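Long-range contacts in PEPTIDE N-myristoyltransferase (Saccharomyces cerevisiae, PDB 1IIC), which transfers myristate from myristoyl-CoA to the amino-terminal glycine of peptide and protein substrates: residues 223-228 / 348-353; 320-325 / 342-347; 278-283 / 291-296; 187-192 / 215-220. One frame throughout, in Å; residues are numbered along the deposited sequence.

Contacts 1 and 2 both use helix 334-357, contact 3 pairs two strands of the large mixed sheet, and contact 4 reaches that sheet through strand 182-190. Contact 4 comes first along the chain; residues 223-228 then open contact 1, contacts 3 and 2 follow, and residues 348-353 finish contact 1. The centres of contacts 1, 2 and 3 are about 10 to 11 Å apart; that of contact 4 is about 15 Å from contact 1's, which it touches, and about 20 Å from the other two. Contacts 1 to 3 unite loop, helix and sheet in the C-terminal family region, to which contact 4 brings strand 182-190.

Contact 1: residues 223-228 / 348-353; sequences TKTAGL and IYDACI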
# COMPACT_ATOMS: atom_id res chain seq x y z
N THR A 223 -1.01 22.60 12.42
CA THR A 223 -0.27 22.57 11.16
C THR A 223 0.31 23.95 10.85
O THR A 223 -0.09 24.93 11.46
CB THR A 223 -1.15 22.11 10.00
OG1 THR A 223 -2.33 22.94 9.93
CG2 THR A 223 -1.54 20.66 10.20
N LYS A 224 1.24 24.01 9.90
CA LYS A 224 1.88 25.29 9.57
C LYS A 224 1.70 25.80 8.15
O LYS A 224 1.90 26.98 7.88
CB LYS A 224 3.38 25.21 9.89
CG LYS A 224 3.66 24.68 11.29
CD LYS A 224 5.07 25.01 11.75
CE LYS A 224 5.30 24.50 13.17
NZ LYS A 224 4.22 24.92 14.12
N THR A 225 1.32 24.93 7.22
CA THR A 225 1.15 25.35 5.84
C THR A 225 -0.13 26.15 5.63
O THR A 225 -1.23 25.66 5.91
CB THR A 225 1.16 24.14 4.90
OG1 THR A 225 2.25 23.28 5.24
CG2 THR A 225 1.31 24.59 3.45
N ALA A 226 0.02 27.37 5.15
CA ALA A 226 -1.11 28.25 4.90
C ALA A 226 -1.95 27.73 3.75
O ALA A 226 -1.41 27.28 2.74
CB ALA A 226 -0.61 29.66 4.58
N GLY A 227 -3.27 27.77 3.91
CA GLY A 227 -4.17 27.30 2.86
C GLY A 227 -4.50 25.82 2.95
O GLY A 227 -5.35 25.31 2.22
N LEU A 228 -3.83 25.13 3.87
CA LEU A 228 -4.02 23.69 4.06
C LEU A 228 -5.39 23.38 4.68
O LEU A 228 -5.76 23.93 5.72
CB LEU A 228 -2.89 23.17 4.97
CG LEU A 228 -2.47 21.70 5.14
CD1 LEU A 228 -2.77 21.26 6.55
CD2 LEU A 228 -3.14 20.80 4.12
N ILE A 348 4.64 17.21 4.63
CA ILE A 348 4.66 15.97 5.38
C ILE A 348 4.84 16.18 6.88
O ILE A 348 4.47 15.32 7.68
CB ILE A 348 5.73 15.01 4.80
CG1 ILE A 348 5.42 14.77 3.31
CG2 ILE A 348 5.70 13.65 5.53
CD1 ILE A 348 3.99 14.30 3.03
N TYR A 349 5.38 17.33 7.27
CA TYR A 349 5.54 17.65 8.69
C TYR A 349 4.13 17.91 9.24
O TYR A 349 3.80 17.52 10.35
CB TYR A 349 6.41 18.89 8.86
CG TYR A 349 6.73 19.23 10.30
CD1 TYR A 349 7.53 18.39 11.07
CD2 TYR A 349 6.29 20.42 10.88
CE1 TYR A 349 7.89 18.73 12.38
CE2 TYR A 349 6.65 20.78 12.19
CZ TYR A 349 7.45 19.92 12.93
OH TYR A 349 7.84 20.27 14.21
N ASP A 350 3.31 18.57 8.44
CA ASP A 350 1.92 18.84 8.81
C ASP A 350 1.14 17.52 8.78
O ASP A 350 0.21 17.31 9.56
CB ASP A 350 1.30 19.83 7.84
CG ASP A 350 1.72 21.27 8.13
OD1 ASP A 350 1.36 22.18 7.34
OD2 ASP A 350 2.42 21.49 9.14
N ALA A 351 1.53 16.62 7.88
CA ALA A 351 0.87 15.33 7.78
C ALA A 351 1.08 14.57 9.09
O ALA A 351 0.16 13.94 9.58
CB ALA A 351 1.43 14.53 6.62
N CYS A 352 2.28 14.65 9.65
CA CYS A 352 2.57 13.98 10.92
C CYS A 352 1.75 14.61 12.04
O CYS A 352 1.32 13.93 12.98
CB CYS A 352 4.06 14.07 11.27
SG CYS A 352 5.15 13.14 10.18
N ILE A 353 1.57 15.92 11.94
CA ILE A 353 0.80 16.66 12.93
C ILE A 353 -0.66 16.24 12.83
O ILE A 353 -1.33 16.02 13.85
CB ILE A 353 0.92 18.18 12.71
CG1 ILE A 353 2.32 18.64 13.13
CG2 ILE A 353 -0.15 18.93 13.50
CD1 ILE A 353 2.67 20.05 12.67
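Asp350, on helix 334-357, reaches into the loop 223-228 and takes up the N-H groups of two successive residues. Lys224 N gives its stronger bond to Asp350 OD2 at 2.9 Å, arriving 37° above the carboxylate plane. Thr225 N reaches the syn lone pair of Asp350 OD1 at 2.8 Å. The same oxygen also accepts the hydroxyl of Thr225 in a short bond, OG1 being 2.5 Å from OD1 and about 43° out of the plane, on the side opposite Lys224 N. Threonine suits this place because OG1 stands beside its own backbone N (chi1 -47°), which lets both donors of one residue converge on a single oxygen. Thr223 fills the flank: its CB lies 3.5 Å from Asp350 CG, while its methyl CG2 settles 4.0 Å from Ile353 CG2. Beyond this compact centre the contact thins out. Lys224 sends its chain toward solvent, brushing the edge of the Tyr349 ring with CE 4.1 Å from CE2, and its NZ stays 6.3 Å from Asp350 OD2, too far for a salt bridge. Ala226 and Gly227 form the exposed corner of a type II turn, where glycine readily adopts the positive phi needed. A buried carboxylate supplied with two backbone N-H groups and a hydroxyl would probably remain ionised, its charge met by neutral donors instead of the nearby lysine.

Contact 2: residues 320-325 / 342-347; sequences YATDAD and TRLCEL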
# COMPACT_ATOMS: atom_id res chain seq x y z
N TYR A 320 0.35 11.73 -2.70
CA TYR A 320 0.51 13.17 -2.56
C TYR A 320 0.98 13.79 -3.87
O TYR A 320 1.34 13.08 -4.82
CB TYR A 320 1.49 13.50 -1.43
CG TYR A 320 2.90 13.01 -1.64
CD1 TYR A 320 3.75 13.63 -2.57
CD2 TYR A 320 3.41 11.94 -0.89
CE1 TYR A 320 5.07 13.20 -2.73
CE2 TYR A 320 4.73 11.51 -1.04
CZ TYR A 320 5.56 12.14 -1.96
OH TYR A 320 6.86 11.72 -2.12
N ALA A 321 0.97 15.12 -3.92
CA ALA A 321 1.39 15.85 -5.11
C ALA A 321 1.53 17.33 -4.78
O ALA A 321 0.85 17.85 -3.90
CB ALA A 321 0.37 15.65 -6.22
N THR A 322 2.42 18.01 -5.51
CA THR A 322 2.66 19.43 -5.30
C THR A 322 3.23 20.01 -6.59
O THR A 322 3.81 19.27 -7.38
CB THR A 322 3.65 19.65 -4.12
OG1 THR A 322 3.89 21.05 -3.93
CG2 THR A 322 4.97 18.94 -4.38
N ASP A 323 3.06 21.31 -6.81
CA ASP A 323 3.59 21.95 -8.01
C ASP A 323 4.92 22.65 -7.72
O ASP A 323 5.44 23.37 -8.57
CB ASP A 323 2.60 22.98 -8.57
CG ASP A 323 2.25 24.08 -7.56
OD1 ASP A 323 2.95 24.23 -6.53
OD2 ASP A 323 1.26 24.81 -7.82
N ALA A 324 5.46 22.43 -6.53
CA ALA A 324 6.71 23.06 -6.11
C ALA A 324 7.85 23.05 -7.13
O ALA A 324 8.67 23.96 -7.14
CB ALA A 324 7.20 22.43 -4.80
N ASP A 325 7.91 22.03 -7.99
CA ASP A 325 8.99 22.00 -8.98
C ASP A 325 8.52 22.04 -10.43
O ASP A 325 9.31 21.79 -11.35
CB ASP A 325 9.91 20.78 -8.75
CG ASP A 325 9.30 19.46 -9.22
OD1 ASP A 325 8.20 19.46 -9.83
OD2 ASP A 325 9.94 18.41 -8.98
N THR A 342 11.97 21.30 0.13
CA THR A 342 11.48 22.26 1.11
C THR A 342 9.96 22.17 1.26
O THR A 342 9.44 22.28 2.36
CB THR A 342 11.87 23.70 0.74
OG1 THR A 342 13.29 23.82 0.74
CG2 THR A 342 11.30 24.70 1.77
N ARG A 343 9.26 21.97 0.15
CA ARG A 343 7.80 21.89 0.20
C ARG A 343 7.32 20.58 0.83
O ARG A 343 6.42 20.57 1.68
CB ARG A 343 7.21 22.05 -1.20
CG ARG A 343 5.72 22.28 -1.22
CD ARG A 343 5.34 23.44 -0.29
NE ARG A 343 3.96 23.87 -0.47
CZ ARG A 343 3.40 24.86 0.21
NH1 ARG A 343 4.10 25.53 1.13
NH2 ARG A 343 2.14 25.21 -0.05
N LEU A 344 7.93 19.47 0.43
CA LEU A 344 7.55 18.16 0.96
C LEU A 344 7.83 18.09 2.46
O LEU A 344 7.02 17.57 3.22
CB LEU A 344 8.30 17.04 0.23
CG LEU A 344 7.95 16.86 -1.26
CD1 LEU A 344 8.63 15.61 -1.79
CD2 LEU A 344 6.43 16.76 -1.45
N CYS A 345 8.98 18.61 2.88
CA CYS A 345 9.29 18.61 4.30
C CYS A 345 8.21 19.39 5.05
O CYS A 345 7.86 19.04 6.18
CB CYS A 345 10.67 19.23 4.56
SG CYS A 345 12.05 18.14 4.16
N GLU A 346 7.68 20.44 4.43
CA GLU A 346 6.63 21.25 5.05
C GLU A 346 5.31 20.49 5.10
O GLU A 346 4.70 20.35 6.16
CB GLU A 346 6.40 22.56 4.27
CG GLU A 346 7.56 23.55 4.30
CD GLU A 346 7.35 24.75 3.37
OE1 GLU A 346 8.18 25.69 3.42
OE2 GLU A 346 6.37 24.76 2.58
N LEU A 347 4.86 20.02 3.94
CA LEU A 347 3.61 19.28 3.85
C LEU A 347 3.58 18.01 4.70
O LEU A 347 2.61 17.75 5.43
CB LEU A 347 3.33 18.90 2.39
CG LEU A 347 3.03 20.00 1.38
CD1 LEU A 347 2.67 19.37 0.06
CD2 LEU A 347 1.89 20.88 1.86
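The Tyr320 ring and the Arg343 guanidinium are the flat groups here. Leu344 CD2 approaches the tyrosine ring on a slant, 4.0 Å from CE1, and Thr322 OG1 lies near the guanidinium plane, beyond its edge. These residues join the first strand and the helix of a beta-alpha-beta unit made of strand 311-322, helix 334-357 and the parallel strand 362-366. The two segment axes run 9.9 Å apart at 134°, the helix running back roughly against the strand's direction. The leucine is well chosen for such an interface: its branched end divides its contact between the ring and the methyl of Thr322, with CD2 3.9 Å from CG2. Leu347, one turn on, brings CD1 to within 4.3 Å of Thr322 CB and extends the greasy layer toward Phe294. Threonine serves both sides of this boundary. With OG1 anti to its backbone N (chi1 180°), the methyl is left to Leu344, and the hydroxyl lies 3.5 Å from Arg343 CG and bonds to Asp292 of the adjacent strand, while also taking a weak bond from Ala324 N. Arg343 makes a similar division. Its aliphatic part packs on the strand end, and its guanidinium is held by two acids, Asp292 through NH2 and Glu346 through NH1, the latter at 2.8 Å from OE2. Small Ala324 lets the helix come close, so that its CB rests 3.6 Å from Arg343 CB.

Contact 3: residues 278-283 / 291-296; sequences IFSYVV and TDFFSF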
# COMPACT_ATOMS: atom_id res chain seq x y z
N ILE A 278 -9.53 6.95 5.23
CA ILE A 278 -8.71 7.81 4.39
C ILE A 278 -8.75 9.27 4.86
O ILE A 278 -9.82 9.79 5.20
CB ILE A 278 -9.16 7.72 2.91
CG1 ILE A 278 -8.17 8.45 2.00
CG2 ILE A 278 -10.55 8.32 2.76
CD1 ILE A 278 -6.75 7.89 2.03
N PHE A 279 -7.58 9.90 4.91
CA PHE A 279 -7.43 11.29 5.34
C PHE A 279 -6.71 12.08 4.24
O PHE A 279 -5.49 12.00 4.12
CB PHE A 279 -6.59 11.37 6.63
CG PHE A 279 -7.23 10.70 7.83
CD1 PHE A 279 -7.36 9.32 7.90
CD2 PHE A 279 -7.66 11.46 8.91
CE1 PHE A 279 -7.92 8.69 9.03
CE2 PHE A 279 -8.22 10.85 10.05
CZ PHE A 279 -8.35 9.46 10.11
N SER A 280 -7.45 12.85 3.46
CA SER A 280 -6.85 13.63 2.37
C SER A 280 -6.92 15.14 2.60
O SER A 280 -7.96 15.67 3.01
CB SER A 280 -7.51 13.27 1.05
OG SER A 280 -7.31 11.90 0.74
N TYR A 281 -5.81 15.82 2.31
CA TYR A 281 -5.70 17.26 2.49
C TYR A 281 -5.21 17.96 1.24
O TYR A 281 -4.55 17.38 0.39
CB TYR A 281 -4.77 17.57 3.66
CG TYR A 281 -5.22 16.86 4.90
CD1 TYR A 281 -4.93 15.52 5.08
CD2 TYR A 281 -6.06 17.49 5.82
CE1 TYR A 281 -5.47 14.80 6.15
CE2 TYR A 281 -6.61 16.79 6.90
CZ TYR A 281 -6.30 15.43 7.04
OH TYR A 281 -6.85 14.70 8.06
N VAL A 282 -5.54 19.24 1.16
CA VAL A 282 -5.18 20.06 0.02
C VAL A 282 -4.72 21.43 0.53
O VAL A 282 -5.02 21.81 1.65
CB VAL A 282 -6.41 20.23 -0.91
CG1 VAL A 282 -6.28 21.49 -1.73
CG2 VAL A 282 -6.56 19.02 -1.81
N VAL A 283 -3.97 22.14 -0.30
CA VAL A 283 -3.53 23.48 0.04
C VAL A 283 -4.10 24.37 -1.06
O VAL A 283 -3.83 24.14 -2.25
CB VAL A 283 -1.99 23.63 0.07
CG1 VAL A 283 -1.63 25.10 0.29
CG2 VAL A 283 -1.40 22.78 1.20
N THR A 291 -2.43 23.93 -4.98
CA THR A 291 -1.03 23.67 -5.27
C THR A 291 -0.41 22.47 -4.55
O THR A 291 0.69 22.06 -4.89
CB THR A 291 -0.19 24.91 -4.93
OG1 THR A 291 -0.40 25.25 -3.56
CG2 THR A 291 -0.60 26.09 -5.82
N ASP A 292 -1.11 21.91 -3.57
CA ASP A 292 -0.59 20.77 -2.81
C ASP A 292 -1.67 19.76 -2.45
O ASP A 292 -2.85 20.10 -2.35
CB ASP A 292 0.11 21.24 -1.52
CG ASP A 292 1.23 22.22 -1.79
OD1 ASP A 292 0.96 23.44 -1.80
OD2 ASP A 292 2.37 21.77 -2.00
N PHE A 293 -1.26 18.53 -2.24
CA PHE A 293 -2.19 17.46 -1.91
C PHE A 293 -1.43 16.32 -1.26
O PHE A 293 -0.35 15.96 -1.71
CB PHE A 293 -2.88 16.97 -3.18
CG PHE A 293 -3.44 15.58 -3.09
CD1 PHE A 293 -2.83 14.52 -3.75
CD2 PHE A 293 -4.57 15.32 -2.33
CE1 PHE A 293 -3.34 13.23 -3.66
CE2 PHE A 293 -5.09 14.03 -2.23
CZ PHE A 293 -4.47 12.98 -2.90
N PHE A 294 -1.97 15.80 -0.17
CA PHE A 294 -1.34 14.67 0.49
C PHE A 294 -2.38 13.89 1.27
O PHE A 294 -3.38 14.43 1.72
CB PHE A 294 -0.17 15.11 1.38
CG PHE A 294 -0.57 15.90 2.59
CD1 PHE A 294 -0.29 17.26 2.66
CD2 PHE A 294 -1.18 15.28 3.67
CE1 PHE A 294 -0.61 17.99 3.80
CE2 PHE A 294 -1.51 16.01 4.82
CZ PHE A 294 -1.22 17.36 4.88
N SER A 295 -2.13 12.60 1.42
CA SER A 295 -3.07 11.76 2.13
C SER A 295 -2.37 10.66 2.90
O SER A 295 -1.21 10.36 2.66
CB SER A 295 -4.05 11.12 1.14
OG SER A 295 -3.34 10.30 0.23
N PHE A 296 -3.09 10.08 3.85
CA PHE A 296 -2.58 8.96 4.62
C PHE A 296 -3.80 8.16 5.04
O PHE A 296 -4.91 8.70 5.09
CB PHE A 296 -1.76 9.44 5.83
CG PHE A 296 -2.53 10.28 6.83
CD1 PHE A 296 -3.31 9.68 7.82
CD2 PHE A 296 -2.43 11.67 6.81
CE1 PHE A 296 -3.97 10.47 8.79
CE2 PHE A 296 -3.08 12.46 7.77
CZ PHE A 296 -3.85 11.86 8.76
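Phe279 and Phe296 form an antiparallel hydrogen-bonded pair, with Phe279 N 2.9 Å from Phe296 O and the return bond from Phe296 N to Phe279 O at 3.1 Å. Tyr281 and Phe294 repeat the pattern, Tyr281 N lying 2.9 Å from Phe294 O. Near the turn of this beta hairpin, Thr291 N donates to Val283 O at 3.1 Å, and Val283 N to Asp292 O. Ser280 and Ser295 are a non-hydrogen-bonded pair; their small side chains let Ser280 OG lie 3.4 Å from Ser295 CB while the hydroxyls bond to the carbonyls of Phe265 and Tyr319. Asp292 shares its carboxylate among Thr291 OG1, Thr322 and Arg343, so this buried acid is well provided for. On its side of the sheet the aromatics make a cluster: Phe279 CB sits over the Phe296 face in a CH-pi contact 3.6 Å from the centroid, the two rings being nearly parallel (12°) but slid apart. Phe296 CG stands between backbone N and carbonyl carbon (chi1 61°), swinging its ring over the neighbouring strand. Strand 228-230 bonds to the outer side of 278-284 and strand 311-322 to that of 290-303, while Phe294 packs against Ala351 and Leu354 of helix 334-357.

Contact 4: residues 187-192 / 215-220; sequences THRPLN and AENALP
The carbonyl oxygen of Asn217 is gripped by Arg189 and by a water. Arg189 NH1 donates to Asn217 O at 3.0 Å in a fairly straight bond (163°), with the oxygen at the edge of the guanidinium and in its plane. The water gives one hydrogen to Asn217 O, also at 3.0 Å, and the other to Leu191 O, bridging the two segments. NH1 is engaged a second time, by Pro190 O at 2.7 Å, and NE donates to Leu378 O; three backbone carbonyls thus accept from NH1 and NE, which would help to stabilise the buried positive charge. A bend at chi2 (-64°) turns the guanidinium toward residues 215-220. The arrangement ties the outgoing end of strand 182-190, a member of the mixed sheet between strands 362-366 and 381-392, to the chain leaving helix 210-217. Helix 193-198 follows the strand in the chain, with Asn192 as its N-cap. Pro190 suits the strand's end, where its rigid ring offers CB to the Asn217 amide, 4.1 Å from CG. Leu219 spans polar and apolar neighbours: its CD2 lies roughly 4.0 Å above the guanidinium plane of Arg189, toward the rim, and near Leu191 CD2. The modelled approach of its other methyl to Arg189 is too close to be trusted, and its first torsion is unusual. Both leucines also touch Cys352 on helix 334-357.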
# COMPACT_ATOMS: atom_id res chain seq x y z
N THR A 187 9.87 2.76 6.81
CA THR A 187 10.40 3.69 7.81
C THR A 187 9.23 4.01 8.74
O THR A 187 8.07 3.90 8.34
CB THR A 187 10.94 4.98 7.18
OG1 THR A 187 9.88 5.71 6.58
CG2 THR A 187 11.99 4.65 6.15
N HIS A 188 9.53 4.39 9.98
CA HIS A 188 8.48 4.68 10.96
C HIS A 188 8.76 5.97 11.72
O HIS A 188 9.83 6.11 12.33
CB HIS A 188 8.38 3.53 11.97
CG HIS A 188 8.38 2.17 11.33
ND1 HIS A 188 7.27 1.66 10.69
CD2 HIS A 188 9.37 1.27 11.16
CE1 HIS A 188 7.59 0.49 10.14
NE2 HIS A 188 8.85 0.24 10.41
N ARG A 189 7.80 6.88 11.69
CA ARG A 189 7.92 8.15 12.39
C ARG A 189 7.11 8.05 13.68
O ARG A 189 5.88 8.00 13.64
CB ARG A 189 7.37 9.30 11.54
CG ARG A 189 7.99 10.66 11.82
CD ARG A 189 7.73 11.19 13.22
NE ARG A 189 8.31 12.53 13.38
CZ ARG A 189 8.27 13.24 14.50
NH1 ARG A 189 7.68 12.77 15.59
NH2 ARG A 189 8.84 14.44 14.54
N PRO A 190 7.79 8.02 14.83
CA PRO A 190 7.13 7.93 16.14
C PRO A 190 6.33 9.19 16.40
O PRO A 190 6.87 10.29 16.38
CB PRO A 190 8.30 7.80 17.12
CG PRO A 190 9.41 7.24 16.27
CD PRO A 190 9.26 7.99 14.98
N LEU A 191 5.03 9.04 16.63
CA LEU A 191 4.16 10.17 16.90
C LEU A 191 3.87 10.18 18.40
O LEU A 191 3.79 11.23 19.04
CB LEU A 191 2.86 10.04 16.10
CG LEU A 191 3.03 9.99 14.57
CD1 LEU A 191 1.70 9.77 13.88
CD2 LEU A 191 3.68 11.30 14.10
N ASN A 192 3.70 8.98 18.94
CA ASN A 192 3.44 8.81 20.36
C ASN A 192 4.56 7.91 20.90
O ASN A 192 4.34 6.73 21.15
CB ASN A 192 2.09 8.13 20.55
CG ASN A 192 1.58 8.26 21.96
OD1 ASN A 192 2.33 8.13 22.92
ND2 ASN A 192 0.28 8.53 22.09
N ALA A 215 10.98 14.22 23.99
CA ALA A 215 11.21 15.59 23.54
C ALA A 215 11.66 15.59 22.08
O ALA A 215 11.24 16.43 21.28
CB ALA A 215 12.28 16.24 24.42
N GLU A 216 12.53 14.64 21.75
CA GLU A 216 13.07 14.49 20.41
C GLU A 216 11.96 14.27 19.38
O GLU A 216 12.02 14.79 18.27
CB GLU A 216 14.06 13.32 20.37
CG GLU A 216 14.54 12.91 18.98
CD GLU A 216 15.32 14.01 18.26
OE1 GLU A 216 15.79 14.95 18.93
OE2 GLU A 216 15.46 13.93 17.02
N ASN A 217 10.96 13.49 19.77
CA ASN A 217 9.85 13.19 18.86
C ASN A 217 8.60 14.04 19.06
O ASN A 217 7.63 13.88 18.33
CB ASN A 217 9.52 11.70 18.96
CG ASN A 217 10.68 10.83 18.50
OD1 ASN A 217 11.05 10.86 17.32
ND2 ASN A 217 11.28 10.09 19.42
N ALA A 218 8.65 14.94 20.04
CA ALA A 218 7.53 15.84 20.32
C ALA A 218 7.19 16.63 19.06
O ALA A 218 8.08 17.05 18.31
CB ALA A 218 7.90 16.79 21.45
N LEU A 219 5.90 16.84 18.84
CA LEU A 219 5.39 17.52 17.66
C LEU A 219 4.49 18.70 17.99
O LEU A 219 3.86 18.74 19.05
CB LEU A 219 4.59 16.52 16.82
CG LEU A 219 4.96 16.19 15.38
CD1 LEU A 219 6.45 16.07 15.21
CD2 LEU A 219 4.26 14.90 15.01
N PRO A 220 4.41 19.70 17.09
CA PRO A 220 3.55 20.86 17.35
C PRO A 220 2.11 20.37 17.31
O PRO A 220 1.83 19.32 16.73
CB PRO A 220 3.87 21.79 16.19
CG PRO A 220 5.28 21.41 15.81
CD PRO A 220 5.25 19.92 15.90
O HOH W 1 4.70 13.53 18.64